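Local coordinates for protein acetyltransferase (Bacillus cereus, PDB 1Y9W) that is probably an acyltransferase of the GNAT family, expected to move an acyl group other than aminoacyl to an acceptor that is not identified here, at residues V124-H127 with P128-H131; E89-A92 with K93-C97; G14-I17 with K18-I22; E73-H77 with D78-S82. All coordinates share one frame; numbering follows the deposited sequence.

Contact 1: V124-H127 with P128-H131; sequences VEDH and PKGH
D126, two residues before the turn, meets the backbone of P128-H131 through its carboxylate. A chi1 of -148° brings this group to the turn, where D126 OD1 receives the G130 N-H at 2.6 Å. The bond is nearly straight (N-H...O 176°) and runs almost along the C-O axis of the acceptor. H127 follows, joined to P128 by a cis peptide. Its CG is anti to the backbone N (chi1 170°), which sets the imidazole obliquely beside the proline, with CD2 at 3.6 Å from P128 CA. H127 N donates to H131 O, a bond whose geometry is less certain because that oxygen is crowded in the model. Beyond the cis peptide, P128-H131 forms a type II turn closed by H131 N to P128 O at 2.8 Å, with G130 at positive phi. Past V124, which ends strand 119-124, the piece forms the loop leading to antiparallel strand 133-139. It also reaches the second subunit, where R98 is hydrogen-bonded to D126 O and the H63 ring meets that of H127. The short, straight bond implies that one carboxylate oxygen ties down the middle of the turn, and its negative charge would probably polarise the G130 peptide.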
ATOM      1  N   VAL A 124     -10.817  -5.196  -6.702  1.00 15.62           N
ATOM      2  CA  VAL A 124     -10.906  -6.377  -5.863  1.00 15.43           C
ATOM      3  C   VAL A 124     -12.371  -6.380  -5.444  1.00 15.63           C
ATOM      4  O   VAL A 124     -12.801  -5.548  -4.653  1.00 14.29           O
ATOM      5  CB  VAL A 124      -9.997  -6.285  -4.615  1.00 15.67           C
ATOM      6  CG1 VAL A 124     -10.180  -7.532  -3.731  1.00 11.78           C
ATOM      7  CG2 VAL A 124      -8.543  -6.166  -5.048  1.00 14.16           C
ATOM      8  N   GLU A 125     -13.136  -7.302  -6.013  1.00 16.67           N
ATOM      9  CA  GLU A 125     -14.560  -7.422  -5.721  1.00 18.60           C
ATOM     10  C   GLU A 125     -14.809  -8.012  -4.331  1.00 18.15           C
ATOM     11  O   GLU A 125     -14.016  -8.803  -3.833  1.00 17.41           O
ATOM     12  CB  GLU A 125     -15.213  -8.305  -6.781  1.00 18.55           C
ATOM     13  CG  GLU A 125     -15.018  -7.789  -8.197  1.00 20.80           C
ATOM     14  CD  GLU A 125     -15.931  -6.625  -8.536  1.00 22.14           C
ATOM     15  OE1 GLU A 125     -16.608  -6.093  -7.622  1.00 20.83           O
ATOM     16  OE2 GLU A 125     -15.969  -6.244  -9.731  1.00 23.68           O
ATOM     17  N   ASP A 126     -15.917  -7.628  -3.710  1.00 16.37           N
ATOM     18  CA  ASP A 126     -16.276  -8.129  -2.384  1.00 17.82           C
ATOM     19  C   ASP A 126     -15.147  -8.105  -1.349  1.00 18.48           C
ATOM     20  O   ASP A 126     -14.749  -9.147  -0.815  1.00 19.12           O
ATOM     21  CB  ASP A 126     -16.824  -9.550  -2.485  1.00 17.90           C
ATOM     22  CG  ASP A 126     -17.877  -9.834  -1.437  1.00 19.53           C
ATOM     23  OD1 ASP A 126     -18.174  -8.928  -0.631  1.00 20.39           O
ATOM     24  OD2 ASP A 126     -18.415 -10.962  -1.428  1.00 22.06           O
ATOM     25  N   HIS A 127     -14.637  -6.911  -1.075  1.00 16.14           N
ATOM     26  CA  HIS A 127     -13.589  -6.729  -0.084  1.00 15.83           C
ATOM     27  C   HIS A 127     -13.566  -5.273   0.338  1.00 14.94           C
ATOM     28  O   HIS A 127     -13.395  -4.393  -0.498  1.00 14.27           O
ATOM     29  CB  HIS A 127     -12.212  -7.085  -0.629  1.00 15.33           C
ATOM     30  CG  HIS A 127     -11.096  -6.679   0.286  1.00 16.20           C
ATOM     31  ND1 HIS A 127     -10.094  -5.811  -0.095  1.00 16.61           N
ATOM     32  CD2 HIS A 127     -10.854  -6.979   1.583  1.00 14.72           C
ATOM     33  CE1 HIS A 127      -9.287  -5.591   0.929  1.00 12.70           C
ATOM     34  NE2 HIS A 127      -9.726  -6.288   1.959  1.00 16.29           N
ATOM     35  N   PRO A 128     -13.825  -4.997   1.628  1.00 14.15           N
ATOM     36  CA  PRO A 128     -14.137  -6.041   2.613  1.00 14.16           C
ATOM     37  C   PRO A 128     -15.486  -6.634   2.195  1.00 13.52           C
ATOM     38  O   PRO A 128     -16.136  -6.095   1.298  1.00 12.92           O
ATOM     39  CB  PRO A 128     -14.203  -5.270   3.934  1.00 12.65           C
ATOM     40  CG  PRO A 128     -14.642  -3.889   3.502  1.00 13.77           C
ATOM     41  CD  PRO A 128     -13.840  -3.656   2.242  1.00 14.16           C
ATOM     42  N   LYS A 129     -15.899  -7.724   2.826  1.00 13.88           N
ATOM     43  CA  LYS A 129     -17.157  -8.366   2.465  1.00 13.97           C
ATOM     44  C   LYS A 129     -18.290  -7.358   2.401  1.00 14.46           C
ATOM     45  O   LYS A 129     -18.544  -6.629   3.368  1.00 14.14           O
ATOM     46  CB  LYS A 129     -17.500  -9.474   3.465  1.00 14.99           C
ATOM     47  CG  LYS A 129     -18.703 -10.316   3.034  1.00 18.06           C
ATOM     48  CD  LYS A 129     -18.943 -11.530   3.935  1.00 18.47           C
ATOM     49  CE  LYS A 129     -19.503 -11.129   5.300  1.00 20.46           C
ATOM     50  NZ  LYS A 129     -20.861 -10.517   5.183  1.00 24.32           N
ATOM     51  N   GLY A 130     -18.962  -7.318   1.253  1.00 14.02           N
ATOM     52  CA  GLY A 130     -20.072  -6.398   1.063  1.00 14.97           C
ATOM     53  C   GLY A 130     -19.683  -5.086   0.399  1.00 15.00           C
ATOM     54  O   GLY A 130     -20.516  -4.198   0.215  1.00 13.96           O
ATOM     55  N   HIS A 131     -18.408  -4.967   0.039  1.00 14.87           N
ATOM     56  CA  HIS A 131     -17.893  -3.766  -0.594  1.00 14.21           C
ATOM     57  C   HIS A 131     -16.834  -4.155  -1.633  1.00 15.33           C
ATOM     58  O   HIS A 131     -16.625  -5.336  -1.904  1.00 13.87           O
ATOM     59  CB  HIS A 131     -17.269  -2.851   0.469  1.00 13.18           C
ATOM     60  CG  HIS A 131     -18.166  -2.578   1.642  1.00 15.12           C
ATOM     61  ND1 HIS A 131     -18.275  -3.438   2.718  1.00 14.95           N
ATOM     62  CD2 HIS A 131     -19.016  -1.553   1.896  1.00 12.24           C
ATOM     63  CE1 HIS A 131     -19.151  -2.956   3.581  1.00 10.89           C
ATOM     64  NE2 HIS A 131     -19.616  -1.813   3.106  1.00 15.00           N
TER

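Contact 2: E89-A92 with K93-C97; sequences EGIA and KEKGC
K93 packs back on the turn before it. Its CB sits over two carbonyls, 3.5 Å from E89 O and equally far from G90 O. With CG anti to the backbone N (chi1 -167°) the chain first runs outward, and CG, CD and CE make no close approach to E89-A92. Bends at chi3 and chi4 then fold the end over, so that NZ comes to lie over this backbone, 3.6 Å from G90 CA. The NZ charge stays 5.7 Å from E89 OE1, too far for a salt bridge, and that carboxylate is engaged instead by K138. K93 lies in the last turn of helix 80-94, which closes in a Schellman motif: C97 N binds A92 O at 2.9 Å, G96 N makes a weak bond to K93 O, and G96 takes the positive phi of the C-prime residue. The helix is the crossover of the beta-alpha-beta unit between strands 63-71 and 99-105. Past the cap the chain turns so that C97 CB meets A92 CB at 3.7 Å, while C97 SG lies 3.4 Å from A92 O. C97 also rests on M59 of strand 51-60, as does K95, whose NZ is paired with E38.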
ATOM      1  N   GLU A  89      -1.321  17.210  -7.378  1.00 24.72           N
ATOM      2  CA  GLU A  89      -0.850  16.636  -8.644  1.00 26.09           C
ATOM      3  C   GLU A  89       0.226  17.569  -9.205  1.00 26.11           C
ATOM      4  O   GLU A  89       1.267  17.122  -9.693  1.00 25.09           O
ATOM      5  CB  GLU A  89      -1.992  16.514  -9.654  1.00 26.66           C
ATOM      6  CG  GLU A  89      -3.213  15.809  -9.108  1.00 30.15           C
ATOM      7  CD  GLU A  89      -4.246  15.502 -10.168  1.00 32.47           C
ATOM      8  OE1 GLU A  89      -4.479  16.363 -11.045  1.00 34.62           O
ATOM      9  OE2 GLU A  89      -4.836  14.398 -10.116  1.00 32.46           O
ATOM     10  N   GLY A  90      -0.038  18.869  -9.124  1.00 26.21           N
ATOM     11  CA  GLY A  90       0.913  19.852  -9.609  1.00 27.47           C
ATOM     12  C   GLY A  90       2.254  19.700  -8.914  1.00 28.20           C
ATOM     13  O   GLY A  90       3.307  19.764  -9.549  1.00 29.53           O
ATOM     14  N   ILE A  91       2.223  19.495  -7.602  1.00 26.83           N
ATOM     15  CA  ILE A  91       3.454  19.332  -6.849  1.00 26.88           C
ATOM     16  C   ILE A  91       4.184  18.099  -7.354  1.00 28.77           C
ATOM     17  O   ILE A  91       5.414  18.088  -7.460  1.00 29.80           O
ATOM     18  CB  ILE A  91       3.176  19.156  -5.340  1.00 26.14           C
ATOM     19  CG1 ILE A  91       2.399  20.360  -4.800  1.00 25.87           C
ATOM     20  CG2 ILE A  91       4.484  18.995  -4.593  1.00 25.27           C
ATOM     21  CD1 ILE A  91       2.023  20.240  -3.338  1.00 24.21           C
ATOM     22  N   ALA A  92       3.418  17.057  -7.666  1.00 28.99           N
ATOM     23  CA  ALA A  92       3.992  15.811  -8.154  1.00 30.38           C
ATOM     24  C   ALA A  92       4.616  16.034  -9.522  1.00 31.81           C
ATOM     25  O   ALA A  92       5.731  15.589  -9.784  1.00 31.22           O
ATOM     26  CB  ALA A  92       2.913  14.737  -8.245  1.00 29.49           C
ATOM     27  N   LYS A  93       3.877  16.722 -10.386  1.00 33.62           N
ATOM     28  CA  LYS A  93       4.330  17.022 -11.736  1.00 36.33           C
ATOM     29  C   LYS A  93       5.624  17.837 -11.683  1.00 36.78           C
ATOM     30  O   LYS A  93       6.544  17.615 -12.468  1.00 37.53           O
ATOM     31  CB  LYS A  93       3.246  17.805 -12.474  1.00 38.20           C
ATOM     32  CG  LYS A  93       3.450  17.909 -13.974  1.00 43.32           C
ATOM     33  CD  LYS A  93       2.364  18.757 -14.637  1.00 46.43           C
ATOM     34  CE  LYS A  93       0.947  18.238 -14.345  1.00 48.44           C
ATOM     35  NZ  LYS A  93       0.464  18.546 -12.960  1.00 47.56           N
ATOM     36  N   GLU A  94       5.685  18.768 -10.740  1.00 36.49           N
ATOM     37  CA  GLU A  94       6.846  19.632 -10.549  1.00 37.48           C
ATOM     38  C   GLU A  94       8.099  18.894 -10.060  1.00 36.38           C
ATOM     39  O   GLU A  94       9.225  19.291 -10.374  1.00 37.24           O
ATOM     40  CB  GLU A  94       6.486  20.750  -9.562  1.00 40.62           C
ATOM     41  CG  GLU A  94       7.646  21.639  -9.121  1.00 45.08           C
ATOM     42  CD  GLU A  94       8.259  22.441 -10.265  1.00 49.23           C
ATOM     43  OE1 GLU A  94       7.493  23.068 -11.035  1.00 51.33           O
ATOM     44  OE2 GLU A  94       9.508  22.450 -10.386  1.00 50.41           O
ATOM     45  N   LYS A  95       7.912  17.827  -9.292  1.00 33.82           N
ATOM     46  CA  LYS A  95       9.047  17.071  -8.775  1.00 31.86           C
ATOM     47  C   LYS A  95       9.484  15.944  -9.699  1.00 31.49           C
ATOM     48  O   LYS A  95      10.293  15.096  -9.320  1.00 31.01           O
ATOM     49  CB  LYS A  95       8.717  16.508  -7.393  1.00 30.99           C
ATOM     50  CG  LYS A  95       8.327  17.579  -6.412  1.00 30.18           C
ATOM     51  CD  LYS A  95       8.779  17.225  -5.030  1.00 32.00           C
ATOM     52  CE  LYS A  95       8.673  18.424  -4.127  1.00 32.77           C
ATOM     53  NZ  LYS A  95       9.254  18.117  -2.796  1.00 35.94           N
ATOM     54  N   GLY A  96       8.941  15.935 -10.911  1.00 31.76           N
ATOM     55  CA  GLY A  96       9.309  14.910 -11.870  1.00 31.31           C
ATOM     56  C   GLY A  96       8.490  13.631 -11.836  1.00 31.88           C
ATOM     57  O   GLY A  96       8.913  12.616 -12.397  1.00 31.26           O
ATOM     58  N   CYS A  97       7.332  13.661 -11.175  1.00 31.61           N
ATOM     59  CA  CYS A  97       6.471  12.481 -11.120  1.00 29.77           C
ATOM     60  C   CYS A  97       5.787  12.333 -12.465  1.00 29.75           C
ATOM     61  O   CYS A  97       5.286  13.299 -13.047  1.00 29.50           O
ATOM     62  CB  CYS A  97       5.438  12.603 -10.002  1.00 28.33           C
ATOM     63  SG  CYS A  97       6.189  12.499  -8.368  1.00 27.27           S
TER

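Contact 3: G14-I17 with K18-I22; sequences GEYI and KNKVI
K20 lies across one face of the Y16 ring, one helical turn on. Its CG stands 3.6 Å from the ring centroid and only 15° off the normal, which identifies a CH-pi contact. K20 CD goes further out along the ring toward the phenol end, 3.3 Å from Y16 CZ and 3.2 Å from Y16 OH. Two features bring the pieces together: Y16 CG is anti to the backbone N (chi1 175°), which points the ring outward from the helix, and K20 bends at chi2 and chi3, which carries its aliphatic chain over the ring face. On a neighbouring part of the helix surface E15 and K18 run side by side and point the same way. E15 OE2 touches K18 CD at 3.9 Å, whereas K18 NZ is 4.6 Å from E15 OE2, beyond salt-bridge range. A water donates to E15 OE2 at 2.9 Å and, more weakly, to N19 OD1, linking acid and amide whose planes are 59° apart. These pairings at spacings of three and four follow from alpha-helical geometry within helix 11-27. The i to i+4 backbone bonds hold the spacing: K20 N reaches Y16 O at 2.9 Å, and V21 N reaches I17 O at 3.0 Å. Further out, residues of the second subunit pack on this part of the helix. There I51 packs on I17, F68 on K18, and W70 on both K20 and V21, so the helix lies against strands 51-60 and 63-71 of that other chain.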
ATOM      1  N   GLY A  14      10.730  -8.238  11.429  1.00 33.84           N
ATOM      2  CA  GLY A  14       9.852  -7.910  10.320  1.00 32.60           C
ATOM      3  C   GLY A  14      10.361  -6.678   9.596  1.00 32.41           C
ATOM      4  O   GLY A  14      10.227  -6.551   8.382  1.00 30.95           O
ATOM      5  N   GLU A  15      10.956  -5.762  10.353  1.00 33.02           N
ATOM      6  CA  GLU A  15      11.504  -4.531   9.793  1.00 33.58           C
ATOM      7  C   GLU A  15      12.776  -4.869   9.023  1.00 32.58           C
ATOM      8  O   GLU A  15      13.118  -4.201   8.050  1.00 31.40           O
ATOM      9  CB  GLU A  15      11.822  -3.541  10.918  1.00 35.21           C
ATOM     10  CG  GLU A  15      12.243  -2.151  10.467  1.00 38.43           C
ATOM     11  CD  GLU A  15      11.115  -1.380   9.801  1.00 42.41           C
ATOM     12  OE1 GLU A  15       9.941  -1.575  10.193  1.00 43.92           O
ATOM     13  OE2 GLU A  15      11.400  -0.563   8.897  1.00 45.32           O
ATOM     14  N   TYR A  16      13.476  -5.905   9.473  1.00 32.09           N
ATOM     15  CA  TYR A  16      14.709  -6.340   8.822  1.00 32.50           C
ATOM     16  C   TYR A  16      14.373  -6.911   7.451  1.00 31.21           C
ATOM     17  O   TYR A  16      15.045  -6.613   6.462  1.00 31.34           O
ATOM     18  CB  TYR A  16      15.403  -7.406   9.671  1.00 33.28           C
ATOM     19  CG  TYR A  16      16.630  -8.027   9.033  1.00 34.39           C
ATOM     20  CD1 TYR A  16      17.739  -7.247   8.693  1.00 36.19           C
ATOM     21  CD2 TYR A  16      16.693  -9.402   8.791  1.00 34.34           C
ATOM     22  CE1 TYR A  16      18.889  -7.827   8.124  1.00 35.69           C
ATOM     23  CE2 TYR A  16      17.832  -9.987   8.224  1.00 35.02           C
ATOM     24  CZ  TYR A  16      18.925  -9.194   7.895  1.00 35.26           C
ATOM     25  OH  TYR A  16      20.048  -9.768   7.340  1.00 36.83           O
ATOM     26  N   ILE A  17      13.333  -7.740   7.406  1.00 29.77           N
ATOM     27  CA  ILE A  17      12.878  -8.354   6.162  1.00 28.59           C
ATOM     28  C   ILE A  17      12.567  -7.258   5.149  1.00 27.53           C
ATOM     29  O   ILE A  17      12.992  -7.314   3.992  1.00 25.70           O
ATOM     30  CB  ILE A  17      11.603  -9.200   6.396  1.00 28.87           C
ATOM     31  CG1 ILE A  17      11.932 -10.397   7.293  1.00 29.72           C
ATOM     32  CG2 ILE A  17      11.015  -9.652   5.065  1.00 28.79           C
ATOM     33  CD1 ILE A  17      13.027 -11.309   6.744  1.00 30.31           C
ATOM     34  N   LYS A  18      11.828  -6.256   5.611  1.00 26.96           N
ATOM     35  CA  LYS A  18      11.446  -5.119   4.783  1.00 27.37           C
ATOM     36  C   LYS A  18      12.658  -4.402   4.192  1.00 27.38           C
ATOM     37  O   LYS A  18      12.665  -4.065   3.008  1.00 26.13           O
ATOM     38  CB  LYS A  18      10.618  -4.124   5.610  1.00 26.13           C
ATOM     39  CG  LYS A  18      10.323  -2.820   4.892  1.00 26.00           C
ATOM     40  CD  LYS A  18       9.511  -1.876   5.760  1.00 27.21           C
ATOM     41  CE  LYS A  18       9.178  -0.591   5.013  1.00 28.88           C
ATOM     42  NZ  LYS A  18       8.166   0.228   5.745  1.00 31.67           N
ATOM     43  N   ASN A  19      13.673  -4.161   5.024  1.00 28.47           N
ATOM     44  CA  ASN A  19      14.886  -3.474   4.581  1.00 29.95           C
ATOM     45  C   ASN A  19      15.750  -4.324   3.651  1.00 28.45           C
ATOM     46  O   ASN A  19      16.390  -3.800   2.735  1.00 29.35           O
ATOM     47  CB  ASN A  19      15.710  -3.018   5.788  1.00 31.62           C
ATOM     48  CG  ASN A  19      14.993  -1.971   6.615  1.00 33.41           C
ATOM     49  OD1 ASN A  19      14.476  -0.989   6.081  1.00 33.39           O
ATOM     50  ND2 ASN A  19      14.964  -2.171   7.925  1.00 36.35           N
ATOM     51  N   LYS A  20      15.783  -5.631   3.889  1.00 27.16           N
ATOM     52  CA  LYS A  20      16.547  -6.515   3.026  1.00 28.00           C
ATOM     53  C   LYS A  20      15.882  -6.500   1.646  1.00 27.21           C
ATOM     54  O   LYS A  20      16.564  -6.552   0.623  1.00 27.19           O
ATOM     55  CB  LYS A  20      16.568  -7.923   3.609  1.00 29.00           C
ATOM     56  CG  LYS A  20      17.318  -8.021   4.930  1.00 33.13           C
ATOM     57  CD  LYS A  20      18.785  -8.367   4.730  1.00 35.58           C
ATOM     58  CE  LYS A  20      19.534  -7.302   3.957  1.00 38.12           C
ATOM     59  NZ  LYS A  20      20.916  -7.764   3.624  1.00 39.09           N
ATOM     60  N   VAL A  21      14.552  -6.410   1.626  1.00 26.50           N
ATOM     61  CA  VAL A  21      13.800  -6.355   0.370  1.00 27.37           C
ATOM     62  C   VAL A  21      14.051  -5.039  -0.359  1.00 28.60           C
ATOM     63  O   VAL A  21      14.189  -5.013  -1.583  1.00 28.13           O
ATOM     64  CB  VAL A  21      12.276  -6.472   0.595  1.00 27.29           C
ATOM     65  CG1 VAL A  21      11.547  -6.128  -0.679  1.00 25.46           C
ATOM     66  CG2 VAL A  21      11.915  -7.877   1.024  1.00 26.88           C
ATOM     67  N   ILE A  22      14.092  -3.943   0.393  1.00 29.59           N
ATOM     68  CA  ILE A  22      14.334  -2.628  -0.199  1.00 29.43           C
ATOM     69  C   ILE A  22      15.779  -2.553  -0.713  1.00 30.88           C
ATOM     70  O   ILE A  22      16.046  -2.031  -1.805  1.00 29.50           O
ATOM     71  CB  ILE A  22      14.095  -1.505   0.840  1.00 29.60           C
ATOM     72  CG1 ILE A  22      12.648  -1.566   1.344  1.00 29.29           C
ATOM     73  CG2 ILE A  22      14.386  -0.142   0.219  1.00 28.56           C
ATOM     74  CD1 ILE A  22      12.322  -0.537   2.413  1.00 28.15           C
TER
HETATM   75  O   HOH W   1      11.788   0.973   6.516  1.00 53.04           O

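Contact 4: E73-H77 with D78-S82; sequences ESVRH and DGYGS
Apolar contact centres on V75, whose isopropyl group meets the rim of the Y80 ring. V75 CG2 is 3.7 Å from Y80 CD2, and V75 CB lies in the ring plane at the edge, 3.8 Å from Y80 CE2, so the ring offers its edge to the valine. With chi1 -60°, V75 CG2 takes the place between the backbone N and the carbonyl carbon, and from there it faces the tyrosine. A mixed contact comes next. The D78 carboxylate crosses the valine at about a right angle, its OD2 tightly packed against V75 CB at 3.0 Å and near V75 CG1 at 3.3 Å. Polar links join the two backbones. D78 N donates weakly to V75 O at 3.4 Å, and a bound water spans the rest of the gap, giving a hydrogen bond to V75 O at 2.7 Å and taking one from Y80 N at 2.5 Å. Within 73-77, R76 CD lies over the centre of one face of the H77 ring, 3.4 Å above its plane. G79, at positive phi, occupies the N-cap position of helix 80-94. The run R76-H77-D78-G79-Y80-G81 matches the R-x-x-G-x-G signature of GNAT proteins, which in relatives lies at the pyrophosphate of acetyl-CoA. Deeper along the helix, S82 OG is hydrogen-bonded to H116. The chemistry implies a turn whose direct backbone link is weak, supplemented by a water bridge and the V75-Y80 packing; the N-terminal helix end would probably make the Y80 N-H a stronger donor to the water.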
ATOM      1  N   GLU A  73     -17.166  17.105   6.358  1.00 38.57           N
ATOM      2  CA  GLU A  73     -18.515  16.989   5.819  1.00 42.73           C
ATOM      3  C   GLU A  73     -19.276  18.324   5.770  1.00 42.68           C
ATOM      4  O   GLU A  73     -20.052  18.568   4.845  1.00 43.88           O
ATOM      5  CB  GLU A  73     -19.313  15.942   6.619  1.00 46.94           C
ATOM      6  CG  GLU A  73     -19.163  16.013   8.149  1.00 52.48           C
ATOM      7  CD  GLU A  73     -19.808  17.249   8.775  1.00 56.27           C
ATOM      8  OE1 GLU A  73     -21.027  17.469   8.559  1.00 58.19           O
ATOM      9  OE2 GLU A  73     -19.094  17.995   9.490  1.00 56.71           O
ATOM     10  N   SER A  74     -19.046  19.190   6.751  1.00 41.85           N
ATOM     11  CA  SER A  74     -19.718  20.486   6.802  1.00 42.02           C
ATOM     12  C   SER A  74     -19.472  21.315   5.542  1.00 42.04           C
ATOM     13  O   SER A  74     -20.240  22.219   5.227  1.00 42.62           O
ATOM     14  CB  SER A  74     -19.233  21.287   8.012  1.00 41.95           C
ATOM     15  OG  SER A  74     -17.930  21.808   7.786  1.00 43.58           O
ATOM     16  N   VAL A  75     -18.398  21.005   4.828  1.00 42.97           N
ATOM     17  CA  VAL A  75     -18.043  21.737   3.622  1.00 43.67           C
ATOM     18  C   VAL A  75     -17.707  20.794   2.473  1.00 44.99           C
ATOM     19  O   VAL A  75     -16.802  21.064   1.685  1.00 45.51           O
ATOM     20  CB  VAL A  75     -16.826  22.656   3.892  1.00 43.65           C
ATOM     21  CG1 VAL A  75     -17.160  23.650   4.989  1.00 42.83           C
ATOM     22  CG2 VAL A  75     -15.621  21.823   4.306  1.00 42.60           C
ATOM     23  N   ARG A  76     -18.445  19.693   2.374  1.00 46.82           N
ATOM     24  CA  ARG A  76     -18.203  18.703   1.327  1.00 48.48           C
ATOM     25  C   ARG A  76     -18.686  19.149  -0.055  1.00 47.88           C
ATOM     26  O   ARG A  76     -18.423  18.485  -1.053  1.00 47.99           O
ATOM     27  CB  ARG A  76     -18.854  17.365   1.711  1.00 49.95           C
ATOM     28  CG  ARG A  76     -20.376  17.378   1.740  1.00 53.91           C
ATOM     29  CD  ARG A  76     -20.966  17.085   0.364  1.00 56.74           C
ATOM     30  NE  ARG A  76     -20.806  15.681  -0.016  1.00 59.38           N
ATOM     31  CZ  ARG A  76     -21.083  15.192  -1.224  1.00 61.31           C
ATOM     32  NH1 ARG A  76     -21.529  15.994  -2.185  1.00 61.66           N
ATOM     33  NH2 ARG A  76     -20.923  13.895  -1.470  1.00 62.17           N
ATOM     34  N   HIS A  77     -19.385  20.276  -0.115  1.00 48.40           N
ATOM     35  CA  HIS A  77     -19.888  20.789  -1.390  1.00 48.41           C
ATOM     36  C   HIS A  77     -19.030  21.925  -1.927  1.00 46.96           C
ATOM     37  O   HIS A  77     -19.108  22.267  -3.109  1.00 47.40           O
ATOM     38  CB  HIS A  77     -21.317  21.318  -1.233  1.00 50.64           C
ATOM     39  CG  HIS A  77     -22.338  20.257  -0.968  1.00 52.14           C
ATOM     40  ND1 HIS A  77     -22.607  19.243  -1.865  1.00 52.50           N
ATOM     41  CD2 HIS A  77     -23.181  20.071   0.075  1.00 51.88           C
ATOM     42  CE1 HIS A  77     -23.575  18.482  -1.387  1.00 52.89           C
ATOM     43  NE2 HIS A  77     -23.940  18.962  -0.211  1.00 52.75           N
ATOM     44  N   ASP A  78     -18.215  22.506  -1.056  1.00 44.16           N
ATOM     45  CA  ASP A  78     -17.381  23.636  -1.430  1.00 42.13           C
ATOM     46  C   ASP A  78     -16.207  23.351  -2.368  1.00 39.29           C
ATOM     47  O   ASP A  78     -15.458  24.263  -2.730  1.00 38.44           O
ATOM     48  CB  ASP A  78     -16.913  24.351  -0.158  1.00 45.63           C
ATOM     49  CG  ASP A  78     -18.084  24.774   0.732  1.00 48.64           C
ATOM     50  OD1 ASP A  78     -19.141  25.162   0.184  1.00 50.75           O
ATOM     51  OD2 ASP A  78     -17.949  24.730   1.975  1.00 50.52           O
ATOM     52  N   GLY A  79     -16.049  22.091  -2.762  1.00 36.60           N
ATOM     53  CA  GLY A  79     -14.990  21.723  -3.685  1.00 32.53           C
ATOM     54  C   GLY A  79     -13.555  21.803  -3.202  1.00 31.54           C
ATOM     55  O   GLY A  79     -12.642  22.026  -4.002  1.00 31.69           O
ATOM     56  N   TYR A  80     -13.331  21.626  -1.908  1.00 28.40           N
ATOM     57  CA  TYR A  80     -11.968  21.667  -1.405  1.00 26.92           C
ATOM     58  C   TYR A  80     -11.220  20.400  -1.820  1.00 26.77           C
ATOM     59  O   TYR A  80      -9.998  20.421  -1.998  1.00 26.85           O
ATOM     60  CB  TYR A  80     -11.961  21.802   0.119  1.00 27.81           C
ATOM     61  CG  TYR A  80     -12.487  23.128   0.611  1.00 27.13           C
ATOM     62  CD1 TYR A  80     -11.977  24.328   0.117  1.00 27.08           C
ATOM     63  CD2 TYR A  80     -13.498  23.185   1.563  1.00 28.47           C
ATOM     64  CE1 TYR A  80     -12.466  25.557   0.562  1.00 28.33           C
ATOM     65  CE2 TYR A  80     -13.993  24.411   2.016  1.00 28.88           C
ATOM     66  CZ  TYR A  80     -13.473  25.592   1.513  1.00 28.03           C
ATOM     67  OH  TYR A  80     -13.956  26.803   1.966  1.00 29.89           O
ATOM     68  N   GLY A  81     -11.955  19.302  -1.982  1.00 24.70           N
ATOM     69  CA  GLY A  81     -11.333  18.047  -2.370  1.00 23.52           C
ATOM     70  C   GLY A  81     -10.728  18.092  -3.760  1.00 23.80           C
ATOM     71  O   GLY A  81      -9.612  17.619  -3.992  1.00 22.73           O
ATOM     72  N   SER A  82     -11.468  18.666  -4.696  1.00 23.23           N
ATOM     73  CA  SER A  82     -11.004  18.780  -6.065  1.00 24.07           C
ATOM     74  C   SER A  82      -9.770  19.689  -6.079  1.00 23.81           C
ATOM     75  O   SER A  82      -8.784  19.444  -6.783  1.00 22.82           O
ATOM     76  CB  SER A  82     -12.127  19.372  -6.913  1.00 26.13           C
ATOM     77  OG  SER A  82     -11.802  19.339  -8.287  1.00 32.20           O
TER
HETATM   78  O   HOH W   2     -14.888  20.780  -0.150  1.00 35.86           O

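Overall arrangement
Contacts 2 and 4 share helix 80-94: contact 4 lies at its start, contact 2 at its end, with centres 23 Å apart and nearest atoms about 7 Å apart. The family's expected cofactor site belongs to the contact 4 end, so contact 2 forms the far end of the same crossover. Contacts 1 and 3 have centres 30 Å apart, yet both meet the second subunit, one through a hairpin loop and the other through a helix face, so the dimer interface is broad. Contacts 3 and 4 are the most widely separated, at 40 Å between centres, on opposite sides of the chain's centre. Contact 1 is 27 Å from contact 4, centre to centre.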